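Local coordinates for protein anopheles gambiae adenosine kinase (Anopheles gambiae, PDB 3LOO) that phosphorylates adenosine to AMP with ATP as donor, and here binds a bis-adenosine tetraphosphate that probably spans both substrate sites, at residues S82-L94 and D317-Q329. Residues are numbered along the deposited sequence; the frame is centred on the assembly and turned at random.
Sequences SVQNSLRVAQWIL and DAFVGGFLAQLLQ. With B4P (bis(adenosine)-5'-tetraphosphate), chain D.
The carboxylate of D317 is gripped from helix 82-94 at both oxygens. S82 OG donates to D317 OD1 at 2.8 Å, coming from above the carboxylate plane (60° out of it). N85 ND2 gives D317 OD2 a nearly straight bond of 2.9 Å on its anti side, with amide and carboxylate planes 37° apart; two such bonds should restrict the carboxylate's rotation. The same ND2 also reaches B4P O3E, a ribose hydroxyl, 3.1 Å away, so one amide ties ligand and aspartate together. S86 OG lies beside its own backbone N and donates to D317 O at 2.5 Å, an unusually short distance. D317 belongs to the GAGD sequence of the pfkB (ribokinase-like) family, whose aspartate serves as general base in relatives and probably does so here; its backbone N bonds phosphate oxygen O1B of B4P, G314 N also holds the ligand, and a magnesium ion lies about 4 Å from the D317 side chain. Beyond this polar end the helices, crossing at -46° with axes 7.2 Å apart, come together at G321: its CA rests 3.2 Å from S86 O, where a glycine permits close backbone approach. V89 splits its methyls over A318, CG1 against the carbonyl O and CG2 against CB, while A90 CB abuts G321 O. I93 divides its branches, CD1 over G322 CA and CG2 on A325 CB at 3.6 Å. At the far end L94 CD1 lies against A325 O and CB and its CD2 meets L328 CD2, the two leucines crossing at about a right angle; L328 also packs on F179 of strand 179-183.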
ATOM      1  N   SER A  82      -3.259   3.348  -0.126  1.00 22.60           N
ATOM      2  CA  SER A  82      -2.081   2.613  -0.592  1.00 21.80           C
ATOM      3  C   SER A  82      -2.417   1.376  -1.474  1.00 20.42           C
ATOM      4  O   SER A  82      -1.987   1.295  -2.610  1.00 18.70           O
ATOM      5  CB  SER A  82      -1.257   2.177   0.620  1.00 21.60           C
ATOM      6  OG  SER A  82      -0.084   1.516   0.194  1.00 26.28           O
ATOM      7  N   VAL A  83      -3.164   0.426  -0.929  1.00 19.31           N
ATOM      8  CA  VAL A  83      -3.457  -0.824  -1.622  1.00 20.00           C
ATOM      9  C   VAL A  83      -4.338  -0.541  -2.847  1.00 21.42           C
ATOM     10  O   VAL A  83      -4.122  -1.111  -3.911  1.00 22.44           O
ATOM     11  CB  VAL A  83      -4.195  -1.864  -0.675  1.00 19.80           C
ATOM     12  CG1 VAL A  83      -4.642  -3.120  -1.487  1.00 17.89           C
ATOM     13  CG2 VAL A  83      -3.296  -2.246   0.479  1.00 17.91           C
ATOM     14  N   GLN A  84      -5.327   0.346  -2.694  1.00 21.72           N
ATOM     15  CA  GLN A  84      -6.113   0.786  -3.837  1.00 22.18           C
ATOM     16  C   GLN A  84      -5.267   1.323  -4.998  1.00 21.83           C
ATOM     17  O   GLN A  84      -5.481   0.914  -6.156  1.00 21.49           O
ATOM     18  CB  GLN A  84      -7.199   1.795  -3.433  1.00 22.57           C
ATOM     19  CG  GLN A  84      -8.262   1.920  -4.529  1.00 24.66           C
ATOM     20  CD  GLN A  84      -9.551   2.587  -4.055  1.00 26.39           C
ATOM     21  OE1 GLN A  84     -10.630   2.115  -4.381  1.00 27.91           O
ATOM     22  NE2 GLN A  84      -9.440   3.727  -3.336  1.00 27.75           N
ATOM     23  N   ASN A  85      -4.326   2.218  -4.691  1.00 21.61           N
ATOM     24  CA  ASN A  85      -3.396   2.761  -5.675  1.00 22.95           C
ATOM     25  C   ASN A  85      -2.627   1.636  -6.391  1.00 23.21           C
ATOM     26  O   ASN A  85      -2.485   1.656  -7.605  1.00 23.25           O
ATOM     27  CB  ASN A  85      -2.299   3.615  -5.015  1.00 23.54           C
ATOM     28  CG  ASN A  85      -2.761   5.008  -4.582  1.00 26.23           C
ATOM     29  OD1 ASN A  85      -3.775   5.535  -5.038  1.00 26.89           O
ATOM     30  ND2 ASN A  85      -1.998   5.593  -3.648  1.00 27.74           N
ATOM     31  N   SER A  86      -2.089   0.695  -5.605  1.00 22.93           N
ATOM     32  CA  SER A  86      -1.298  -0.398  -6.153  1.00 22.61           C
ATOM     33  C   SER A  86      -2.131  -1.278  -7.109  1.00 22.81           C
ATOM     34  O   SER A  86      -1.676  -1.643  -8.192  1.00 22.24           O
ATOM     35  CB  SER A  86      -0.681  -1.220  -5.011  1.00 23.14           C
ATOM     36  OG  SER A  86       0.400  -0.517  -4.386  1.00 19.94           O
ATOM     37  N   LEU A  87      -3.345  -1.626  -6.695  1.00 22.74           N
ATOM     38  CA  LEU A  87      -4.232  -2.418  -7.554  1.00 23.05           C
ATOM     39  C   LEU A  87      -4.656  -1.663  -8.843  1.00 23.97           C
ATOM     40  O   LEU A  87      -4.770  -2.280  -9.916  1.00 23.93           O
ATOM     41  CB  LEU A  87      -5.429  -2.937  -6.748  1.00 22.14           C
ATOM     42  CG  LEU A  87      -5.196  -4.296  -6.110  1.00 23.81           C
ATOM     43  CD1 LEU A  87      -3.994  -4.384  -5.185  1.00 23.80           C
ATOM     44  CD2 LEU A  87      -6.493  -4.757  -5.369  1.00 21.87           C
ATOM     45  N   ARG A  88      -4.815  -0.338  -8.758  1.00 23.98           N
ATOM     46  CA  ARG A  88      -5.132   0.471  -9.939  1.00 24.79           C
ATOM     47  C   ARG A  88      -3.948   0.480 -10.930  1.00 24.56           C
ATOM     48  O   ARG A  88      -4.152   0.280 -12.135  1.00 24.87           O
ATOM     49  CB  ARG A  88      -5.579   1.898  -9.548  1.00 24.55           C
ATOM     50  CG  ARG A  88      -6.957   1.970  -8.803  1.00 26.03           C
ATOM     51  CD  ARG A  88      -7.269   3.416  -8.304  1.00 26.92           C
ATOM     52  NE  ARG A  88      -7.067   4.338  -9.432  1.00 28.18           N
ATOM     53  CZ  ARG A  88      -6.531   5.552  -9.368  1.00 30.23           C
ATOM     54  NH1 ARG A  88      -6.129   6.081  -8.214  1.00 29.81           N
ATOM     55  NH2 ARG A  88      -6.396   6.250 -10.490  1.00 30.05           N
ATOM     56  N   VAL A  89      -2.729   0.661 -10.415  1.00 23.82           N
ATOM     57  CA  VAL A  89      -1.522   0.563 -11.247  1.00 23.89           C
ATOM     58  C   VAL A  89      -1.362  -0.833 -11.866  1.00 23.74           C
ATOM     59  O   VAL A  89      -1.137  -0.940 -13.069  1.00 23.03           O
ATOM     60  CB  VAL A  89      -0.225   1.072 -10.495  1.00 24.98           C
ATOM     61  CG1 VAL A  89       1.106   0.805 -11.319  1.00 22.78           C
ATOM     62  CG2 VAL A  89      -0.387   2.559 -10.105  1.00 24.44           C
ATOM     63  N   ALA A  90      -1.484  -1.895 -11.057  1.00 22.75           N
ATOM     64  CA  ALA A  90      -1.481  -3.251 -11.575  1.00 22.60           C
ATOM     65  C   ALA A  90      -2.530  -3.531 -12.689  1.00 23.44           C
ATOM     66  O   ALA A  90      -2.224  -4.199 -13.684  1.00 23.52           O
ATOM     67  CB  ALA A  90      -1.647  -4.271 -10.427  1.00 22.12           C
ATOM     68  N   GLN A  91      -3.761  -3.066 -12.504  1.00 24.11           N
ATOM     69  CA  GLN A  91      -4.795  -3.191 -13.524  1.00 24.69           C
ATOM     70  C   GLN A  91      -4.477  -2.401 -14.816  1.00 26.27           C
ATOM     71  O   GLN A  91      -4.723  -2.880 -15.953  1.00 26.65           O
ATOM     72  CB  GLN A  91      -6.131  -2.752 -12.929  1.00 24.36           C
ATOM     73  CG  GLN A  91      -6.787  -3.848 -12.136  1.00 23.07           C
ATOM     74  CD  GLN A  91      -7.247  -5.033 -13.017  1.00 27.34           C
ATOM     75  OE1 GLN A  91      -7.317  -4.944 -14.253  1.00 26.77           O
ATOM     76  NE2 GLN A  91      -7.584  -6.117 -12.376  1.00 21.44           N
ATOM     77  N   TRP A  92      -3.909  -1.219 -14.641  1.00 25.66           N
ATOM     78  CA  TRP A  92      -3.585  -0.382 -15.781  1.00 28.27           C
ATOM     79  C   TRP A  92      -2.573  -1.123 -16.650  1.00 28.41           C
ATOM     80  O   TRP A  92      -2.731  -1.220 -17.877  1.00 28.82           O
ATOM     81  CB  TRP A  92      -3.063   0.982 -15.331  1.00 27.89           C
ATOM     82  CG  TRP A  92      -2.472   1.748 -16.482  1.00 32.09           C
ATOM     83  CD1 TRP A  92      -3.141   2.236 -17.589  1.00 34.83           C
ATOM     84  CD2 TRP A  92      -1.105   2.099 -16.660  1.00 32.52           C
ATOM     85  NE1 TRP A  92      -2.262   2.873 -18.437  1.00 33.64           N
ATOM     86  CE2 TRP A  92      -1.005   2.801 -17.894  1.00 35.40           C
ATOM     87  CE3 TRP A  92       0.053   1.896 -15.901  1.00 35.40           C
ATOM     88  CZ2 TRP A  92       0.213   3.282 -18.387  1.00 36.62           C
ATOM     89  CZ3 TRP A  92       1.270   2.393 -16.393  1.00 38.07           C
ATOM     90  CH2 TRP A  92       1.330   3.078 -17.627  1.00 38.43           C
ATOM     91  N   ILE A  93      -1.555  -1.690 -16.006  1.00 28.95           N
ATOM     92  CA  ILE A  93      -0.548  -2.506 -16.704  1.00 28.91           C
ATOM     93  C   ILE A  93      -1.167  -3.789 -17.304  1.00 30.06           C
ATOM     94  O   ILE A  93      -0.924  -4.128 -18.454  1.00 30.62           O
ATOM     95  CB  ILE A  93       0.660  -2.821 -15.770  1.00 28.35           C
ATOM     96  CG1 ILE A  93       1.349  -1.512 -15.331  1.00 27.82           C
ATOM     97  CG2 ILE A  93       1.655  -3.823 -16.434  1.00 26.61           C
ATOM     98  CD1 ILE A  93       2.299  -1.664 -14.197  1.00 25.76           C
ATOM     99  N   LEU A  94      -1.996  -4.486 -16.545  1.00 30.61           N
ATOM    100  CA  LEU A  94      -2.588  -5.716 -17.041  1.00 30.52           C
ATOM    101  C   LEU A  94      -3.491  -5.504 -18.262  1.00 31.61           C
ATOM    102  O   LEU A  94      -3.514  -6.347 -19.168  1.00 31.35           O
ATOM    103  CB  LEU A  94      -3.402  -6.371 -15.934  1.00 30.76           C
ATOM    104  CG  LEU A  94      -2.929  -7.603 -15.139  1.00 32.83           C
ATOM    105  CD1 LEU A  94      -1.473  -8.069 -15.327  1.00 27.84           C
ATOM    106  CD2 LEU A  94      -3.379  -7.512 -13.657  1.00 27.68           C
ATOM    107  N   ASP A 317       3.532   2.980  -3.982  1.00 23.76           N
ATOM    108  CA  ASP A 317       2.336   2.190  -4.292  1.00 22.77           C
ATOM    109  C   ASP A 317       2.336   1.676  -5.726  1.00 21.99           C
ATOM    110  O   ASP A 317       1.960   0.524  -5.968  1.00 19.29           O
ATOM    111  CB  ASP A 317       1.030   2.943  -3.970  1.00 22.11           C
ATOM    112  CG  ASP A 317       0.972   3.450  -2.489  1.00 24.71           C
ATOM    113  OD1 ASP A 317       1.612   2.849  -1.591  1.00 25.86           O
ATOM    114  OD2 ASP A 317       0.263   4.456  -2.237  1.00 23.48           O
ATOM    115  N   ALA A 318       2.793   2.541  -6.643  1.00 19.74           N
ATOM    116  CA  ALA A 318       2.945   2.241  -8.046  1.00 22.28           C
ATOM    117  C   ALA A 318       4.036   1.232  -8.303  1.00 22.19           C
ATOM    118  O   ALA A 318       3.916   0.407  -9.236  1.00 23.10           O
ATOM    119  CB  ALA A 318       3.301   3.578  -8.837  1.00 20.63           C
ATOM    120  N   PHE A 319       5.109   1.324  -7.511  1.00 21.91           N
ATOM    121  CA  PHE A 319       6.163   0.320  -7.566  1.00 22.77           C
ATOM    122  C   PHE A 319       5.548  -1.049  -7.288  1.00 22.68           C
ATOM    123  O   PHE A 319       5.779  -1.998  -8.038  1.00 24.62           O
ATOM    124  CB  PHE A 319       7.274   0.578  -6.555  1.00 22.96           C
ATOM    125  CG  PHE A 319       8.265  -0.543  -6.491  1.00 25.27           C
ATOM    126  CD1 PHE A 319       9.342  -0.601  -7.391  1.00 25.79           C
ATOM    127  CD2 PHE A 319       8.086  -1.580  -5.582  1.00 24.93           C
ATOM    128  CE1 PHE A 319      10.234  -1.669  -7.373  1.00 28.65           C
ATOM    129  CE2 PHE A 319       8.974  -2.670  -5.563  1.00 27.74           C
ATOM    130  CZ  PHE A 319      10.043  -2.721  -6.448  1.00 27.86           C
ATOM    131  N   VAL A 320       4.761  -1.149  -6.232  1.00 22.00           N
ATOM    132  CA  VAL A 320       4.099  -2.439  -5.906  1.00 21.21           C
ATOM    133  C   VAL A 320       3.097  -2.880  -6.989  1.00 21.52           C
ATOM    134  O   VAL A 320       3.078  -4.044  -7.364  1.00 22.03           O
ATOM    135  CB  VAL A 320       3.434  -2.447  -4.512  1.00 20.61           C
ATOM    136  CG1 VAL A 320       2.611  -3.771  -4.287  1.00 19.87           C
ATOM    137  CG2 VAL A 320       4.509  -2.361  -3.406  1.00 20.32           C
ATOM    138  N   GLY A 321       2.277  -1.960  -7.491  1.00 23.12           N
ATOM    139  CA  GLY A 321       1.383  -2.308  -8.621  1.00 23.62           C
ATOM    140  C   GLY A 321       2.136  -2.915  -9.819  1.00 24.41           C
ATOM    141  O   GLY A 321       1.676  -3.883 -10.384  1.00 25.25           O
ATOM    142  N   GLY A 322       3.273  -2.335 -10.203  1.00 23.97           N
ATOM    143  CA  GLY A 322       4.087  -2.833 -11.326  1.00 24.50           C
ATOM    144  C   GLY A 322       4.595  -4.239 -11.026  1.00 24.59           C
ATOM    145  O   GLY A 322       4.536  -5.134 -11.874  1.00 23.87           O
ATOM    146  N   PHE A 323       5.105  -4.422  -9.807  1.00 23.41           N
ATOM    147  CA  PHE A 323       5.575  -5.722  -9.315  1.00 23.24           C
ATOM    148  C   PHE A 323       4.481  -6.781  -9.403  1.00 23.55           C
ATOM    149  O   PHE A 323       4.719  -7.911  -9.913  1.00 23.68           O
ATOM    150  CB  PHE A 323       6.079  -5.600  -7.859  1.00 23.48           C
ATOM    151  CG  PHE A 323       6.574  -6.909  -7.256  1.00 22.77           C
ATOM    152  CD1 PHE A 323       7.947  -7.181  -7.187  1.00 25.21           C
ATOM    153  CD2 PHE A 323       5.685  -7.846  -6.759  1.00 23.88           C
ATOM    154  CE1 PHE A 323       8.429  -8.381  -6.640  1.00 24.04           C
ATOM    155  CE2 PHE A 323       6.148  -9.036  -6.192  1.00 23.52           C
ATOM    156  CZ  PHE A 323       7.527  -9.312  -6.133  1.00 23.62           C
ATOM    157  N   LEU A 324       3.295  -6.440  -8.909  1.00 23.56           N
ATOM    158  CA  LEU A 324       2.162  -7.403  -8.856  1.00 23.82           C
ATOM    159  C   LEU A 324       1.667  -7.730 -10.287  1.00 24.45           C
ATOM    160  O   LEU A 324       1.250  -8.844 -10.552  1.00 25.06           O
ATOM    161  CB  LEU A 324       0.989  -6.844  -8.035  1.00 22.50           C
ATOM    162  CG  LEU A 324       1.172  -6.794  -6.503  1.00 24.51           C
ATOM    163  CD1 LEU A 324       0.046  -6.014  -5.902  1.00 22.72           C
ATOM    164  CD2 LEU A 324       1.171  -8.211  -5.929  1.00 26.94           C
ATOM    165  N   ALA A 325       1.679  -6.747 -11.186  1.00 24.35           N
ATOM    166  CA  ALA A 325       1.273  -7.011 -12.577  1.00 25.56           C
ATOM    167  C   ALA A 325       2.136  -8.125 -13.221  1.00 26.45           C
ATOM    168  O   ALA A 325       1.642  -8.940 -14.033  1.00 26.78           O
ATOM    169  CB  ALA A 325       1.342  -5.737 -13.387  1.00 25.08           C
ATOM    170  N   GLN A 326       3.430  -8.143 -12.902  1.00 27.12           N
ATOM    171  CA  GLN A 326       4.315  -9.157 -13.466  1.00 27.58           C
ATOM    172  C   GLN A 326       4.226 -10.461 -12.715  1.00 28.64           C
ATOM    173  O   GLN A 326       4.378 -11.523 -13.317  1.00 29.12           O
ATOM    174  CB  GLN A 326       5.763  -8.675 -13.550  1.00 27.44           C
ATOM    175  CG  GLN A 326       5.913  -7.466 -14.466  1.00 26.75           C
ATOM    176  CD  GLN A 326       5.230  -7.650 -15.831  1.00 31.11           C
ATOM    177  OE1 GLN A 326       5.209  -8.743 -16.394  1.00 32.57           O
ATOM    178  NE2 GLN A 326       4.676  -6.571 -16.365  1.00 29.88           N
ATOM    179  N   LEU A 327       3.964 -10.379 -11.406  1.00 27.78           N
ATOM    180  CA  LEU A 327       3.886 -11.557 -10.557  1.00 28.43           C
ATOM    181  C   LEU A 327       2.709 -12.423 -11.001  1.00 28.62           C
ATOM    182  O   LEU A 327       2.823 -13.654 -11.051  1.00 29.23           O
ATOM    183  CB  LEU A 327       3.683 -11.154  -9.080  1.00 28.55           C
ATOM    184  CG  LEU A 327       3.750 -12.297  -8.062  1.00 29.78           C
ATOM    185  CD1 LEU A 327       5.180 -12.856  -7.961  1.00 25.72           C
ATOM    186  CD2 LEU A 327       3.236 -11.886  -6.643  1.00 31.15           C
ATOM    187  N   LEU A 328       1.586 -11.765 -11.297  1.00 27.56           N
ATOM    188  CA  LEU A 328       0.374 -12.418 -11.783  1.00 29.00           C
ATOM    189  C   LEU A 328       0.597 -13.116 -13.137  1.00 29.36           C
ATOM    190  O   LEU A 328      -0.065 -14.086 -13.428  1.00 29.64           O
ATOM    191  CB  LEU A 328      -0.813 -11.427 -11.845  1.00 28.17           C
ATOM    192  CG  LEU A 328      -1.691 -11.345 -10.575  1.00 30.68           C
ATOM    193  CD1 LEU A 328      -0.880 -11.048  -9.316  1.00 33.55           C
ATOM    194  CD2 LEU A 328      -2.804 -10.305 -10.732  1.00 30.80           C
ATOM    195  N   GLN A 329       1.548 -12.618 -13.928  1.00 29.93           N
ATOM    196  CA  GLN A 329       1.910 -13.203 -15.209  1.00 31.21           C
ATOM    197  C   GLN A 329       3.074 -14.187 -15.059  1.00 32.44           C
ATOM    198  O   GLN A 329       3.751 -14.465 -16.045  1.00 32.26           O
ATOM    199  CB  GLN A 329       2.280 -12.076 -16.180  1.00 30.51           C
ATOM    200  CG  GLN A 329       1.094 -11.167 -16.475  1.00 32.42           C
ATOM    201  CD  GLN A 329       1.419 -10.085 -17.446  1.00 36.90           C
ATOM    202  OE1 GLN A 329       1.894  -9.001 -17.080  1.00 37.65           O
ATOM    203  NE2 GLN A 329       1.152 -10.353 -18.702  1.00 37.98           N
TER
HETATM  204  PA  B4P D 349       3.487   8.454  -0.620  1.00 40.64           P
HETATM  205  O1A B4P D 349       3.352   9.437  -1.773  1.00 40.95           O
HETATM  206  O2A B4P D 349       3.839   9.023   0.754  1.00 41.59           O
HETATM  207  O3A B4P D 349       4.744   7.527  -0.989  1.00 37.15           O
HETATM  208  PB  B4P D 349       4.604   5.944  -1.110  1.00 39.28           P
HETATM  209  O1B B4P D 349       3.773   5.547  -2.332  1.00 34.70           O
HETATM  210  O2B B4P D 349       4.341   5.275   0.229  1.00 32.11           O
HETATM  211  O3B B4P D 349       6.211   5.983  -1.538  1.00 32.94           O
HETATM  212  PG  B4P D 349       7.450   5.274  -0.793  1.00 26.54           P
HETATM  213  O1G B4P D 349       8.133   6.187   0.166  1.00 28.03           O
HETATM  214  O2G B4P D 349       6.915   3.990  -0.190  1.00 27.21           O
HETATM  215  O3G B4P D 349       8.450   4.884  -1.982  1.00 30.34           O
HETATM  216  PD  B4P D 349       9.895   5.477  -2.387  1.00 28.90           P
HETATM  217  O1D B4P D 349       9.866   6.946  -2.175  1.00 32.04           O
HETATM  218  O2D B4P D 349      11.021   4.651  -1.833  1.00 31.89           O
HETATM  219  O5E B4P D 349       2.178   7.494  -0.537  1.00 37.36           O
HETATM  220  C5E B4P D 349       0.988   8.227  -0.725  1.00 31.39           C
HETATM  221  C4E B4P D 349      -0.270   7.445  -0.477  1.00 26.26           C
HETATM  222  O4E B4P D 349      -0.346   6.913   0.846  1.00 25.53           O
HETATM  223  C3E B4P D 349      -1.428   8.401  -0.566  1.00 25.22           C
HETATM  224  O3E B4P D 349      -2.041   8.123  -1.841  1.00 25.51           O
HETATM  225  C2E B4P D 349      -2.358   8.003   0.575  1.00 23.88           C
HETATM  226  O2E B4P D 349      -3.722   7.783   0.198  1.00 23.45           O
HETATM  227  C1E B4P D 349      -1.703   6.736   1.157  1.00 23.53           C
HETATM  228  N9A B4P D 349      -1.892   6.703   2.619  1.00 22.72           N
HETATM  229  C8A B4P D 349      -1.383   7.551   3.559  1.00 21.15           C
HETATM  230  N7A B4P D 349      -1.832   7.143   4.782  1.00 22.96           N
HETATM  231  C5A B4P D 349      -2.651   6.063   4.618  1.00 21.56           C
HETATM  232  C6A B4P D 349      -3.380   5.224   5.478  1.00 23.67           C
HETATM  233  N6A B4P D 349      -3.436   5.410   6.833  1.00 21.85           N
HETATM  234  N1A B4P D 349      -4.111   4.214   4.943  1.00 21.15           N
HETATM  235  C2A B4P D 349      -4.105   3.971   3.608  1.00 23.11           C
HETATM  236  N3A B4P D 349      -3.405   4.750   2.768  1.00 21.23           N
HETATM  237  C4A B4P D 349      -2.669   5.787   3.247  1.00 23.00           C
HETATM  238  O5F B4P D 349       9.797   5.245  -3.970  1.00 30.85           O
HETATM  239  C5F B4P D 349       9.347   4.015  -4.526  1.00 29.30           C
HETATM  240  C4F B4P D 349       9.846   3.984  -5.970  1.00 28.95           C
HETATM  241  O4F B4P D 349       9.549   5.208  -6.667  1.00 32.22           O
HETATM  242  C3F B4P D 349      11.362   3.923  -6.022  1.00 28.76           C
HETATM  243  O3F B4P D 349      11.794   2.586  -5.805  1.00 26.21           O
HETATM  244  C2F B4P D 349      11.657   4.445  -7.415  1.00 29.96           C
HETATM  245  O2F B4P D 349      11.505   3.394  -8.390  1.00 28.42           O
HETATM  246  C1F B4P D 349      10.588   5.538  -7.598  1.00 30.45           C
HETATM  247  N9B B4P D 349      11.203   6.838  -7.183  1.00 33.12           N
HETATM  248  C8B B4P D 349      11.010   7.466  -6.006  1.00 32.26           C
HETATM  249  N7B B4P D 349      11.726   8.615  -5.944  1.00 35.36           N
HETATM  250  C5B B4P D 349      12.409   8.751  -7.099  1.00 33.68           C
HETATM  251  C6B B4P D 349      13.304   9.682  -7.622  1.00 36.13           C
HETATM  252  N6B B4P D 349      13.634  10.768  -6.879  1.00 37.08           N
HETATM  253  N1B B4P D 349      13.817   9.500  -8.878  1.00 35.76           N
HETATM  254  C2B B4P D 349      13.487   8.417  -9.624  1.00 34.97           C
HETATM  255  N3B B4P D 349      12.627   7.467  -9.160  1.00 34.91           N
HETATM  256  C4B B4P D 349      12.068   7.575  -7.915  1.00 33.65           C